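Local coordinates for protein 2',5'-phosphodiesterase 12 (Homo sapiens, PDB 4Z0V) that belongs to the endonuclease/exonuclease/phosphatase family of DNase I-like fold and carries a magnesium ion, with a smaller E-set-like domain at its N-terminus, at residues A[127-132]-A[430-435]; A[149-154]-A[417-422]; A[223-228]-A[268-273]; A[332-337]-A[349-354]. All coordinates share one frame; numbering follows the deposited sequence.

Contact 1 of 4, residues A[127-132]-A[430-435]; sequences RTVSYN and HIALVC
His-430 and Asn-132 meet flat against one another at one end of an antiparallel strand pair that lies within a central sheet of the DNase I-like fold. The Asn-132 amide and the imidazole are stacked with their planes 2° apart. Asn-132 CG sits 3.6 Å from His-430 CD2, while Asn-132 CB lies over the same face, 3.8 Å from the ring centroid, a CH-pi contact. Both polar ends are held by acids beyond the pair: Asn-132 ND2 by Asp-327 and Glu-182, His-430 ND1 by Asp-392. The Asn-132 side chain comes within about 4 Å of the bound magnesium, so the stack belongs to the surroundings of the metal. One residue inward, Tyr-131 CG is anti to the backbone N (chi1 -168°), beside the carbonyl carbon, and the ring lies with Ala-432 CB over its centre, 3.6 Å from the centroid. His-430 O approaches the ring edge in its plane; the phenol OH reaches Glu-169. Beyond these residues the strands zip together through paired backbone bonds, Thr-128 with Cys-435 and Ser-130 with Leu-433. Between them Val-129 and Val-434 lie side by side, pointing the same way, with CG2 of Val-129 3.9 Å from CG1 of Val-434. Where the direct ladder ends, a water takes over: it accepts from Asn-132 N at 3.0 Å and donates to Ile-431 O at 3.1 Å.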
loop_
_atom_site.group_PDB
_atom_site.type_symbol
_atom_site.label_atom_id
_atom_site.label_comp_id
_atom_site.label_asym_id
_atom_site.label_seq_id
_atom_site.Cartn_x
_atom_site.Cartn_y
_atom_site.Cartn_z
ATOM N N ARG A 127 -9.361 -10.097 -2.204
ATOM C CA ARG A 127 -9.199 -8.842 -2.936
ATOM C C ARG A 127 -7.830 -8.259 -2.541
ATOM O O ARG A 127 -7.602 -7.928 -1.375
ATOM C CB ARG A 127 -10.332 -7.852 -2.649
ATOM C CG ARG A 127 -10.136 -6.538 -3.407
ATOM C CD ARG A 127 -11.378 -5.691 -3.407
ATOM N NE ARG A 127 -12.418 -6.300 -4.243
ATOM C CZ ARG A 127 -13.723 -6.235 -4.008
ATOM N NH1 ARG A 127 -14.184 -5.558 -2.959
ATOM N NH2 ARG A 127 -14.577 -6.852 -4.814
ATOM N N THR A 128 -6.964 -8.050 -3.525
ATOM C CA THR A 128 -5.574 -7.643 -3.270
ATOM C C THR A 128 -5.278 -6.324 -3.948
ATOM O O THR A 128 -5.750 -6.073 -5.069
ATOM C CB THR A 128 -4.645 -8.770 -3.788
ATOM O OG1 THR A 128 -5.022 -9.998 -3.164
ATOM C CG2 THR A 128 -3.176 -8.508 -3.462
ATOM N N VAL A 129 -4.593 -5.423 -3.203
ATOM C CA VAL A 129 -4.227 -4.094 -3.706
ATOM C C VAL A 129 -2.720 -3.949 -3.645
ATOM O O VAL A 129 -2.114 -4.366 -2.654
ATOM C CB VAL A 129 -4.897 -2.979 -2.831
ATOM C CG1 VAL A 129 -4.415 -1.575 -3.255
ATOM C CG2 VAL A 129 -6.431 -3.070 -2.872
ATOM N N SER A 130 -2.113 -3.302 -4.635
ATOM C CA SER A 130 -0.684 -2.914 -4.574
ATOM C C SER A 130 -0.630 -1.472 -4.987
ATOM O O SER A 130 -1.154 -1.117 -6.056
ATOM C CB SER A 130 0.225 -3.790 -5.437
ATOM O OG SER A 130 1.579 -3.381 -5.252
ATOM N N TYR A 131 -0.024 -0.612 -4.137
ATOM C CA TYR A 131 -0.075 0.822 -4.458
ATOM C C TYR A 131 1.107 1.585 -3.896
ATOM O O TYR A 131 1.333 1.538 -2.696
ATOM C CB TYR A 131 -1.368 1.363 -3.809
ATOM C CG TYR A 131 -1.876 2.746 -4.167
ATOM C CD1 TYR A 131 -1.397 3.424 -5.291
ATOM C CD2 TYR A 131 -2.937 3.324 -3.458
ATOM C CE1 TYR A 131 -1.959 4.638 -5.697
ATOM C CE2 TYR A 131 -3.490 4.547 -3.843
ATOM C CZ TYR A 131 -3.013 5.189 -4.978
ATOM O OH TYR A 131 -3.598 6.369 -5.379
ATOM N N ASN A 132 1.827 2.323 -4.759
ATOM C CA ASN A 132 2.913 3.198 -4.320
ATOM C C ASN A 132 2.201 4.532 -4.099
ATOM O O ASN A 132 1.688 5.114 -5.062
ATOM C CB ASN A 132 4.059 3.252 -5.364
ATOM C CG ASN A 132 5.126 4.277 -5.017
ATOM O OD1 ASN A 132 4.818 5.360 -4.491
ATOM N ND2 ASN A 132 6.408 3.974 -5.336
ATOM N N HIS A 430 1.627 7.116 -8.987
ATOM C CA HIS A 430 1.313 5.745 -9.399
ATOM C C HIS A 430 -0.186 5.510 -9.325
ATOM O O HIS A 430 -0.905 6.273 -8.688
ATOM C CB HIS A 430 2.036 4.719 -8.515
ATOM C CG HIS A 430 3.513 4.643 -8.728
ATOM N ND1 HIS A 430 4.102 3.520 -9.302
ATOM C CD2 HIS A 430 4.480 5.515 -8.378
ATOM C CE1 HIS A 430 5.408 3.762 -9.314
ATOM N NE2 HIS A 430 5.686 4.951 -8.769
ATOM N N ILE A 431 -0.652 4.426 -9.946
ATOM C CA ILE A 431 -2.050 4.015 -9.945
ATOM C C ILE A 431 -2.147 2.703 -9.189
ATOM O O ILE A 431 -1.374 1.781 -9.473
ATOM C CB ILE A 431 -2.543 3.892 -11.398
ATOM C CG1 ILE A 431 -2.385 5.232 -12.158
ATOM C CG2 ILE A 431 -3.976 3.367 -11.437
ATOM C CD1 ILE A 431 -2.617 5.115 -13.705
ATOM N N ALA A 432 -3.086 2.607 -8.241
ATOM C CA ALA A 432 -3.284 1.394 -7.468
ATOM C C ALA A 432 -3.684 0.244 -8.341
ATOM O O ALA A 432 -4.510 0.410 -9.266
ATOM C CB ALA A 432 -4.373 1.609 -6.408
ATOM N N LEU A 433 -3.079 -0.914 -8.086
ATOM C CA LEU A 433 -3.516 -2.165 -8.739
ATOM C C LEU A 433 -4.461 -2.859 -7.818
ATOM O O LEU A 433 -4.180 -2.957 -6.632
ATOM C CB LEU A 433 -2.350 -3.093 -9.055
ATOM C CG LEU A 433 -1.330 -2.614 -10.043
ATOM C CD1 LEU A 433 -0.285 -3.678 -10.196
ATOM C CD2 LEU A 433 -1.971 -2.279 -11.397
ATOM N N VAL A 434 -5.618 -3.291 -8.320
ATOM C CA VAL A 434 -6.620 -3.975 -7.482
ATOM C C VAL A 434 -7.145 -5.162 -8.261
ATOM O O VAL A 434 -7.553 -5.000 -9.419
ATOM C CB VAL A 434 -7.791 -3.035 -7.078
ATOM C CG1 VAL A 434 -8.700 -3.692 -6.018
ATOM C CG2 VAL A 434 -7.296 -1.674 -6.599
ATOM N N CYS A 435 -7.161 -6.349 -7.651
ATOM C CA CYS A 435 -7.705 -7.531 -8.337
ATOM C C CYS A 435 -8.324 -8.468 -7.330
ATOM O O CYS A 435 -7.894 -8.512 -6.170
ATOM C CB CYS A 435 -6.618 -8.237 -9.128
ATOM S SG CYS A 435 -5.304 -8.886 -8.089
HETATM O O HOH W 1 1.115 1.612 -7.554
#

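Contact 2 of 4, residues A[149-154]-A[417-422]; sequences YPYCAP and THQALP
Tyr-151 and Pro-422 have the most surface covered where two irregular segments meet: a type I beta turn from Tyr-149 to Cys-152, closed by Cys-152 N to Tyr-149 O, packs on a chain that enters Pro-422 through a cis peptide bond. The Tyr-151 side chain reaches across to 418-422, CG standing between the backbone N and the carbonyl carbon (chi1 47°). Its OH donates to Leu-421 O at 2.6 Å, coming from above the carbonyl plane, 40° out of it, and also bonds Gly-385 N. Over one ring face lies Ala-420 CB, 3.6 Å from Tyr-151 CZ. The Gln-419 side chain crosses the tyrosine at about a right angle, its OE1 3.4 Å from Tyr-151 CB. Both segments are loops of the DNase I-like domain: 149-154 follows helix 142-148, while the loop 417-422 comes after helix 412-416, with strand 382-384 touching both tyrosines. Tyr-149 turns its ring to Pro-422, whose CD lies over one face toward the rim, 3.8 Å from the centroid. Tyr-149 OH bonds Asp-429, and the Tyr-149 side chain lies about 5 Å from the magnesium. Cys-152 SG also meets the proline, 3.4 Å from Pro-422 O and 4.2 Å from Pro-422 CG.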
loop_
_atom_site.group_PDB
_atom_site.type_symbol
_atom_site.label_atom_id
_atom_site.label_comp_id
_atom_site.label_asym_id
_atom_site.label_seq_id
_atom_site.Cartn_x
_atom_site.Cartn_y
_atom_site.Cartn_z
ATOM N N TYR A 149 6.338 17.734 -10.622
ATOM C CA TYR A 149 4.890 17.815 -10.788
ATOM C C TYR A 149 4.414 19.281 -10.915
ATOM O O TYR A 149 3.485 19.679 -10.215
ATOM C CB TYR A 149 4.210 17.118 -9.580
ATOM C CG TYR A 149 4.867 15.828 -9.124
ATOM C CD1 TYR A 149 4.937 14.721 -9.967
ATOM C CD2 TYR A 149 5.388 15.702 -7.835
ATOM C CE1 TYR A 149 5.498 13.516 -9.540
ATOM C CE2 TYR A 149 5.962 14.503 -7.399
ATOM C CZ TYR A 149 6.020 13.417 -8.260
ATOM O OH TYR A 149 6.594 12.235 -7.856
ATOM N N PRO A 150 4.982 20.095 -11.847
ATOM C CA PRO A 150 4.567 21.514 -11.919
ATOM C C PRO A 150 3.116 21.711 -12.361
ATOM O O PRO A 150 2.499 22.732 -12.023
ATOM C CB PRO A 150 5.541 22.112 -12.936
ATOM C CG PRO A 150 6.002 20.951 -13.774
ATOM C CD PRO A 150 6.068 19.802 -12.803
ATOM N N TYR A 151 2.565 20.702 -13.054
ATOM C CA TYR A 151 1.198 20.642 -13.563
ATOM C C TYR A 151 0.174 20.369 -12.466
ATOM O O TYR A 151 -1.024 20.502 -12.706
ATOM C CB TYR A 151 1.088 19.544 -14.645
ATOM C CG TYR A 151 1.721 18.220 -14.249
ATOM C CD1 TYR A 151 1.064 17.333 -13.398
ATOM C CD2 TYR A 151 2.988 17.866 -14.708
ATOM C CE1 TYR A 151 1.652 16.130 -13.014
ATOM C CE2 TYR A 151 3.593 16.673 -14.316
ATOM C CZ TYR A 151 2.925 15.813 -13.458
ATOM O OH TYR A 151 3.491 14.606 -13.135
ATOM N N CYS A 152 0.621 19.928 -11.284
ATOM C CA CYS A 152 -0.295 19.566 -10.211
ATOM C C CYS A 152 -0.587 20.777 -9.359
ATOM O O CYS A 152 0.317 21.535 -9.065
ATOM C CB CYS A 152 0.296 18.428 -9.378
ATOM S SG CYS A 152 -0.795 17.832 -8.065
ATOM N N ALA A 153 -1.833 20.959 -8.951
ATOM C CA ALA A 153 -2.168 22.060 -8.040
ATOM C C ALA A 153 -1.348 21.891 -6.748
ATOM O O ALA A 153 -1.376 20.802 -6.178
ATOM C CB ALA A 153 -3.654 22.041 -7.738
ATOM N N PRO A 154 -0.528 22.876 -6.323
ATOM C CA PRO A 154 0.289 22.681 -5.117
ATOM C C PRO A 154 -0.500 22.177 -3.903
ATOM O O PRO A 154 0.027 21.336 -3.182
ATOM C CB PRO A 154 0.856 24.077 -4.863
ATOM C CG PRO A 154 0.972 24.659 -6.250
ATOM C CD PRO A 154 -0.267 24.202 -6.933
ATOM N N THR A 417 -6.429 14.576 -17.427
ATOM C CA THR A 417 -7.285 15.769 -17.224
ATOM C C THR A 417 -6.440 16.946 -16.718
ATOM O O THR A 417 -6.624 18.087 -17.162
ATOM C CB THR A 417 -8.467 15.442 -16.268
ATOM O OG1 THR A 417 -9.228 14.380 -16.822
ATOM C CG2 THR A 417 -9.406 16.630 -16.039
ATOM N N HIS A 418 -5.479 16.667 -15.832
ATOM C CA HIS A 418 -4.615 17.710 -15.288
ATOM C C HIS A 418 -3.153 17.407 -15.671
ATOM O O HIS A 418 -2.228 17.496 -14.859
ATOM C CB HIS A 418 -4.852 17.814 -13.765
ATOM C CG HIS A 418 -6.301 17.969 -13.416
ATOM N ND1 HIS A 418 -6.941 19.196 -13.511
ATOM C CD2 HIS A 418 -7.195 17.043 -12.995
ATOM C CE1 HIS A 418 -8.194 18.977 -13.152
ATOM N NE2 HIS A 418 -8.397 17.699 -12.834
ATOM N N GLN A 419 -2.976 17.079 -16.969
ATOM C CA GLN A 419 -1.763 16.707 -17.690
ATOM C C GLN A 419 -1.264 15.315 -17.272
ATOM O O GLN A 419 -1.176 14.423 -18.104
ATOM C CB GLN A 419 -0.631 17.750 -17.573
ATOM C CG GLN A 419 0.561 17.354 -18.452
ATOM C CD GLN A 419 1.796 18.164 -18.230
ATOM O OE1 GLN A 419 1.745 19.374 -18.020
ATOM N NE2 GLN A 419 2.943 17.511 -18.343
ATOM N N ALA A 420 -0.912 15.141 -15.997
ATOM C CA ALA A 420 -0.391 13.863 -15.527
ATOM C C ALA A 420 -0.677 13.732 -14.045
ATOM O O ALA A 420 -1.541 14.456 -13.508
ATOM C CB ALA A 420 1.112 13.766 -15.821
ATOM N N LEU A 421 0.042 12.817 -13.380
ATOM C CA LEU A 421 -0.209 12.533 -11.965
ATOM C C LEU A 421 0.951 12.992 -11.068
ATOM O O LEU A 421 2.093 13.053 -11.514
ATOM C CB LEU A 421 -0.431 11.015 -11.792
ATOM C CG LEU A 421 -1.478 10.354 -12.726
ATOM C CD1 LEU A 421 -1.497 8.860 -12.527
ATOM C CD2 LEU A 421 -2.857 10.960 -12.552
ATOM N N PRO A 422 0.711 13.263 -9.782
ATOM C CA PRO A 422 -0.594 13.307 -9.102
ATOM C C PRO A 422 -1.405 14.506 -9.580
ATOM O O PRO A 422 -0.905 15.319 -10.363
ATOM C CB PRO A 422 -0.213 13.408 -7.624
ATOM C CG PRO A 422 1.116 14.084 -7.617
ATOM C CD PRO A 422 1.811 13.666 -8.883
#

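Contact 3 of 4, residues A[223-228]-A[268-273]; sequences SLLSQH and VSVLQS
Val-270 gives up the most surface in this contact, packed against Ser-226 and His-228 on the tightly packed side of two antiparallel strands. Its CB lies 3.7 Å from Ser-226 OG, and its CG2 is 3.9 Å from His-228 CD2. The serine hydroxyl stands between the backbone N and the carbonyl carbon (chi1 59°), where it bonds His-228 NE2 at 2.7 Å and also Tyr-317 OH; the bond to NE2 helps hold the imidazole beside the valine. Helix 295-316 covers this region, with Val-312 touching both His-228 and Val-270. The backbone here forms a classic beta bulge, in which Leu-225 and Ser-226 both face Val-270. Val-270 O accepts from Leu-225 N at 2.8 Å and only weakly from Ser-226 N at 3.5 Å. The pair forms part of a mixed sheet of the DNase I-like domain, 265-273 lying between 222-231 and 280-287. Toward solvent the bulge swings the exposed Leu-225 over Gln-272, its CG 3.7 Å from the CB of Gln-272. On the face of Leu-224 and Leu-271 the two strands touch each other less, Leu-224 CD1 lying 3.9 Å from Leu-271 CD2, and Val-204 of strand 201-207 packs on Leu-224 and Ser-269. Farther along, a water accepts from NE2 of the exposed Gln-227, donates to Val-268 O and bonds Ser-269 OG, while Gln-227 OE1 holds a glycerol.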
loop_
_atom_site.group_PDB
_atom_site.type_symbol
_atom_site.label_atom_id
_atom_site.label_comp_id
_atom_site.label_asym_id
_atom_site.label_seq_id
_atom_site.Cartn_x
_atom_site.Cartn_y
_atom_site.Cartn_z
ATOM N N SER A 223 -5.446 -13.798 9.942
ATOM C CA SER A 223 -4.656 -13.494 11.134
ATOM C C SER A 223 -3.192 -13.518 10.711
ATOM O O SER A 223 -2.809 -14.339 9.863
ATOM C CB SER A 223 -4.894 -14.514 12.250
ATOM O OG SER A 223 -6.185 -14.341 12.816
ATOM N N LEU A 224 -2.368 -12.707 11.357
ATOM C CA LEU A 224 -0.938 -12.715 11.043
ATOM C C LEU A 224 -0.237 -13.807 11.856
ATOM O O LEU A 224 -0.400 -13.854 13.072
ATOM C CB LEU A 224 -0.363 -11.334 11.373
ATOM C CG LEU A 224 1.146 -11.146 11.199
ATOM C CD1 LEU A 224 1.538 -11.211 9.714
ATOM C CD2 LEU A 224 1.568 -9.778 11.774
ATOM N N LEU A 225 0.459 -14.729 11.188
ATOM C CA LEU A 225 1.207 -15.787 11.884
ATOM C C LEU A 225 2.615 -15.335 12.225
ATOM O O LEU A 225 3.072 -15.495 13.375
ATOM C CB LEU A 225 1.279 -17.084 11.053
ATOM C CG LEU A 225 -0.054 -17.799 10.857
ATOM C CD1 LEU A 225 0.154 -19.146 10.132
ATOM C CD2 LEU A 225 -0.782 -18.014 12.227
ATOM N N SER A 226 3.352 -14.881 11.206
ATOM C CA SER A 226 4.753 -14.528 11.401
ATOM C C SER A 226 5.232 -13.534 10.354
ATOM O O SER A 226 4.561 -13.312 9.344
ATOM C CB SER A 226 5.607 -15.795 11.327
ATOM O OG SER A 226 5.427 -16.418 10.071
ATOM N N GLN A 227 6.398 -12.916 10.616
ATOM C CA GLN A 227 6.950 -11.904 9.705
ATOM C C GLN A 227 8.393 -12.256 9.384
ATOM O O GLN A 227 9.118 -12.793 10.231
ATOM C CB GLN A 227 6.856 -10.497 10.301
ATOM C CG GLN A 227 5.413 -10.058 10.606
ATOM C CD GLN A 227 5.419 -8.769 11.370
ATOM O OE1 GLN A 227 5.300 -8.763 12.596
ATOM N NE2 GLN A 227 5.590 -7.651 10.661
ATOM N N HIS A 228 8.803 -12.010 8.137
ATOM C CA HIS A 228 10.133 -12.435 7.689
ATOM C C HIS A 228 10.768 -11.348 6.803
ATOM O O HIS A 228 11.252 -11.609 5.700
ATOM C CB HIS A 228 9.995 -13.774 6.944
ATOM C CG HIS A 228 9.210 -14.799 7.717
ATOM N ND1 HIS A 228 9.826 -15.643 8.623
ATOM C CD2 HIS A 228 7.876 -15.044 7.730
ATOM C CE1 HIS A 228 8.857 -16.386 9.143
ATOM N NE2 HIS A 228 7.670 -16.049 8.651
ATOM N N VAL A 268 7.729 -9.458 4.312
ATOM C CA VAL A 268 7.111 -10.754 4.122
ATOM C C VAL A 268 6.257 -11.032 5.344
ATOM O O VAL A 268 6.767 -11.002 6.476
ATOM C CB VAL A 268 8.112 -11.904 3.854
ATOM C CG1 VAL A 268 7.381 -13.240 3.730
ATOM C CG2 VAL A 268 8.973 -11.655 2.605
ATOM N N SER A 269 5.001 -11.365 5.097
ATOM C CA SER A 269 4.049 -11.681 6.171
ATOM C C SER A 269 3.319 -12.971 5.839
ATOM O O SER A 269 2.761 -13.088 4.744
ATOM C CB SER A 269 3.046 -10.540 6.320
ATOM O OG SER A 269 3.694 -9.274 6.351
ATOM N N VAL A 270 3.274 -13.914 6.780
ATOM C CA VAL A 270 2.540 -15.154 6.542
ATOM C C VAL A 270 1.206 -15.028 7.256
ATOM O O VAL A 270 1.185 -14.808 8.461
ATOM C CB VAL A 270 3.339 -16.394 6.993
ATOM C CG1 VAL A 270 2.467 -17.654 6.919
ATOM C CG2 VAL A 270 4.603 -16.559 6.135
ATOM N N LEU A 271 0.099 -15.186 6.505
ATOM C CA LEU A 271 -1.255 -15.044 7.029
ATOM C C LEU A 271 -1.957 -16.367 7.098
ATOM O O LEU A 271 -1.721 -17.257 6.271
ATOM C CB LEU A 271 -2.093 -14.099 6.124
ATOM C CG LEU A 271 -1.507 -12.718 5.802
ATOM C CD1 LEU A 271 -2.422 -11.965 4.873
ATOM C CD2 LEU A 271 -1.260 -11.898 7.091
ATOM N N GLN A 272 -2.858 -16.486 8.058
ATOM C CA GLN A 272 -3.667 -17.688 8.161
ATOM C C GLN A 272 -5.118 -17.335 7.925
ATOM O O GLN A 272 -5.622 -16.361 8.496
ATOM C CB GLN A 272 -3.478 -18.326 9.546
ATOM C CG GLN A 272 -4.577 -19.278 9.954
ATOM C CD GLN A 272 -4.441 -20.597 9.276
ATOM O OE1 GLN A 272 -3.444 -21.295 9.451
ATOM N NE2 GLN A 272 -5.489 -21.002 8.563
ATOM N N SER A 273 -5.788 -18.129 7.088
ATOM C CA SER A 273 -7.201 -17.918 6.799
ATOM C C SER A 273 -7.993 -18.234 8.015
ATOM O O SER A 273 -7.755 -19.250 8.676
ATOM C CB SER A 273 -7.653 -18.776 5.620
ATOM O OG SER A 273 -9.042 -18.640 5.364
HETATM O O HOH W 2 5.938 -8.211 7.781
#

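Contact 4 of 4, residues A[332-337]-A[349-354]; sequences PSTGMY and HEDWAS
His-349 lays one face of its imidazole over the CA of Gly-335, which stands 3.7 Å from the ring centroid, offset toward the rim near CE1. This CH-pi contact brings CE1 of His-349 to 3.4 Å from the glycine CA; with no side chain on the glycine, the ring and OD2 of Asp-351 both come close to its backbone. Asp-351 completes the grip. Its OD2 accepts from Gly-335 N at 2.8 Å, with the N-H nearly straight at 163° but arriving from above the carboxylate plane. A water donates to the same oxygen and accepts from Met-336 N, so OD2 serves one amide of the first turn of helix 335-342 directly and the next through water. A negative charge here probably interacts favourably with the helix dipole. Thr-334 is the N-cap of that helix: its OG1 accepts from Tyr-337 N at 3.1 Å and also bonds Thr-331 O. The start of the helix is thus met by a side chain from within its own segment and by another from 349-354. The imidazole is steadied by its own segment, since ND1 of His-349 accepts from Asp-351 N at 2.9 Å, close to the ring plane; a second water links His-349 NE2 with Ser-333 O. The contact lies toward the periphery of the DNase I-like domain, where the 3-10 turn 350-352 borders Leu-299 of helix 295-316, Met-336 packs on Met-302 of that helix, and Tyr-337 reaches Phe-395 of strand 387-397.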
loop_
_atom_site.group_PDB
_atom_site.type_symbol
_atom_site.label_atom_id
_atom_site.label_comp_id
_atom_site.label_asym_id
_atom_site.label_seq_id
_atom_site.Cartn_x
_atom_site.Cartn_y
_atom_site.Cartn_z
ATOM N N PRO A 332 7.386 -4.494 -18.482
ATOM C CA PRO A 332 7.317 -5.904 -18.944
ATOM C C PRO A 332 8.358 -6.321 -19.989
ATOM O O PRO A 332 8.513 -7.519 -20.228
ATOM C CB PRO A 332 5.903 -6.017 -19.530
ATOM C CG PRO A 332 5.118 -4.902 -18.829
ATOM C CD PRO A 332 6.111 -3.788 -18.746
ATOM N N SER A 333 9.109 -5.381 -20.565
ATOM C CA SER A 333 10.119 -5.752 -21.564
ATOM C C SER A 333 11.484 -6.055 -20.924
ATOM O O SER A 333 12.405 -6.447 -21.637
ATOM C CB SER A 333 10.268 -4.636 -22.602
ATOM O OG SER A 333 10.630 -3.419 -21.978
ATOM N N THR A 334 11.611 -5.921 -19.587
ATOM C CA THR A 334 12.898 -6.072 -18.906
ATOM C C THR A 334 13.302 -7.514 -18.621
ATOM O O THR A 334 12.465 -8.432 -18.634
ATOM C CB THR A 334 12.895 -5.310 -17.584
ATOM O OG1 THR A 334 11.928 -5.882 -16.708
ATOM C CG2 THR A 334 12.623 -3.817 -17.762
ATOM N N GLY A 335 14.580 -7.662 -18.257
ATOM C CA GLY A 335 15.138 -8.927 -17.819
ATOM C C GLY A 335 14.475 -9.342 -16.521
ATOM O O GLY A 335 14.157 -10.504 -16.342
ATOM N N MET A 336 14.237 -8.392 -15.605
ATOM C CA MET A 336 13.613 -8.762 -14.335
ATOM C C MET A 336 12.219 -9.342 -14.584
ATOM O O MET A 336 11.911 -10.405 -14.061
ATOM C CB MET A 336 13.566 -7.592 -13.336
ATOM C CG MET A 336 13.143 -8.049 -11.918
ATOM S SD MET A 336 11.861 -6.981 -11.223
ATOM C CE MET A 336 10.414 -7.402 -12.272
ATOM N N TYR A 337 11.415 -8.711 -15.440
ATOM C CA TYR A 337 10.073 -9.226 -15.697
ATOM C C TYR A 337 10.126 -10.623 -16.360
ATOM O O TYR A 337 9.343 -11.503 -16.001
ATOM C CB TYR A 337 9.274 -8.251 -16.552
ATOM C CG TYR A 337 7.826 -8.660 -16.684
ATOM C CD1 TYR A 337 6.901 -8.369 -15.678
ATOM C CD2 TYR A 337 7.373 -9.335 -17.813
ATOM C CE1 TYR A 337 5.561 -8.746 -15.799
ATOM C CE2 TYR A 337 6.033 -9.692 -17.954
ATOM C CZ TYR A 337 5.135 -9.406 -16.941
ATOM O OH TYR A 337 3.823 -9.781 -17.078
ATOM N N HIS A 349 21.657 -11.889 -21.388
ATOM C CA HIS A 349 20.627 -10.842 -21.394
ATOM C C HIS A 349 21.270 -9.463 -21.287
ATOM O O HIS A 349 22.261 -9.288 -20.582
ATOM C CB HIS A 349 19.562 -11.043 -20.295
ATOM C CG HIS A 349 18.327 -10.243 -20.540
ATOM N ND1 HIS A 349 18.289 -8.882 -20.300
ATOM C CD2 HIS A 349 17.121 -10.639 -21.007
ATOM C CE1 HIS A 349 17.066 -8.499 -20.617
ATOM N NE2 HIS A 349 16.331 -9.521 -21.054
ATOM N N GLU A 350 20.755 -8.514 -22.067
ATOM C CA GLU A 350 21.307 -7.170 -22.168
ATOM C C GLU A 350 21.206 -6.393 -20.848
ATOM O O GLU A 350 22.005 -5.487 -20.644
ATOM C CB GLU A 350 20.648 -6.379 -23.320
ATOM C CG GLU A 350 19.227 -5.904 -23.053
ATOM C CD GLU A 350 18.512 -5.203 -24.196
ATOM O OE1 GLU A 350 19.166 -4.451 -24.955
ATOM O OE2 GLU A 350 17.274 -5.364 -24.293
ATOM N N ASP A 351 20.265 -6.757 -19.941
ATOM C CA ASP A 351 20.153 -6.057 -18.656
ATOM C C ASP A 351 21.349 -6.354 -17.731
ATOM O O ASP A 351 21.565 -5.596 -16.793
ATOM C CB ASP A 351 18.816 -6.362 -17.951
ATOM C CG ASP A 351 17.643 -5.617 -18.560
ATOM O OD1 ASP A 351 17.856 -4.855 -19.539
ATOM O OD2 ASP A 351 16.530 -5.733 -18.028
ATOM N N TRP A 352 22.151 -7.400 -18.019
ATOM C CA TRP A 352 23.346 -7.685 -17.221
ATOM C C TRP A 352 24.424 -6.613 -17.395
ATOM O O TRP A 352 25.371 -6.570 -16.608
ATOM C CB TRP A 352 23.902 -9.073 -17.523
ATOM C CG TRP A 352 22.967 -10.165 -17.089
ATOM C CD1 TRP A 352 22.396 -11.112 -17.882
ATOM C CD2 TRP A 352 22.484 -10.414 -15.753
ATOM N NE1 TRP A 352 21.611 -11.953 -17.128
ATOM C CE2 TRP A 352 21.630 -11.536 -15.822
ATOM C CE3 TRP A 352 22.653 -9.765 -14.513
ATOM C CZ2 TRP A 352 20.969 -12.047 -14.696
ATOM C CZ3 TRP A 352 21.981 -10.261 -13.398
ATOM C CH2 TRP A 352 21.146 -11.379 -13.498
ATOM N N ALA A 353 24.261 -5.730 -18.394
ATOM C CA ALA A 353 25.180 -4.607 -18.609
ATOM C C ALA A 353 24.361 -3.313 -18.721
ATOM O O ALA A 353 24.726 -2.403 -19.468
ATOM C CB ALA A 353 26.035 -4.850 -19.857
ATOM N N SER A 354 23.254 -3.216 -17.920
ATOM C CA SER A 354 22.321 -2.079 -17.929
ATOM C C SER A 354 22.976 -0.735 -17.567
ATOM O O SER A 354 22.463 0.305 -17.982
ATOM C CB SER A 354 21.142 -2.335 -16.995
ATOM O OG SER A 354 21.582 -2.491 -15.656
HETATM O O HOH W 3 13.365 -9.115 -22.113
HETATM O O HOH W 4 16.037 -5.941 -15.201
#

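Contacts 1 and 2 are buried, though contact 1 is centred about 7 Å from the centre of the chain and contact 2 about 22 Å from it; contacts 3 and 4 are partly buried. Contacts 1 and 3 are both antiparallel strand pairs, but in different sheets: the first is regular and fully buried, the second bulged and partly open to solvent. Contacts 2 and 4 rely on side chains reaching backbone groups, a phenol to a carbonyl in one and a carboxylate to a helix start in the other. Contacts 1 and 2 touch through Ile-431 and Leu-421, and both approach the magnesium. Contacts 2 and 3 occupy opposite sides of the chain's centre.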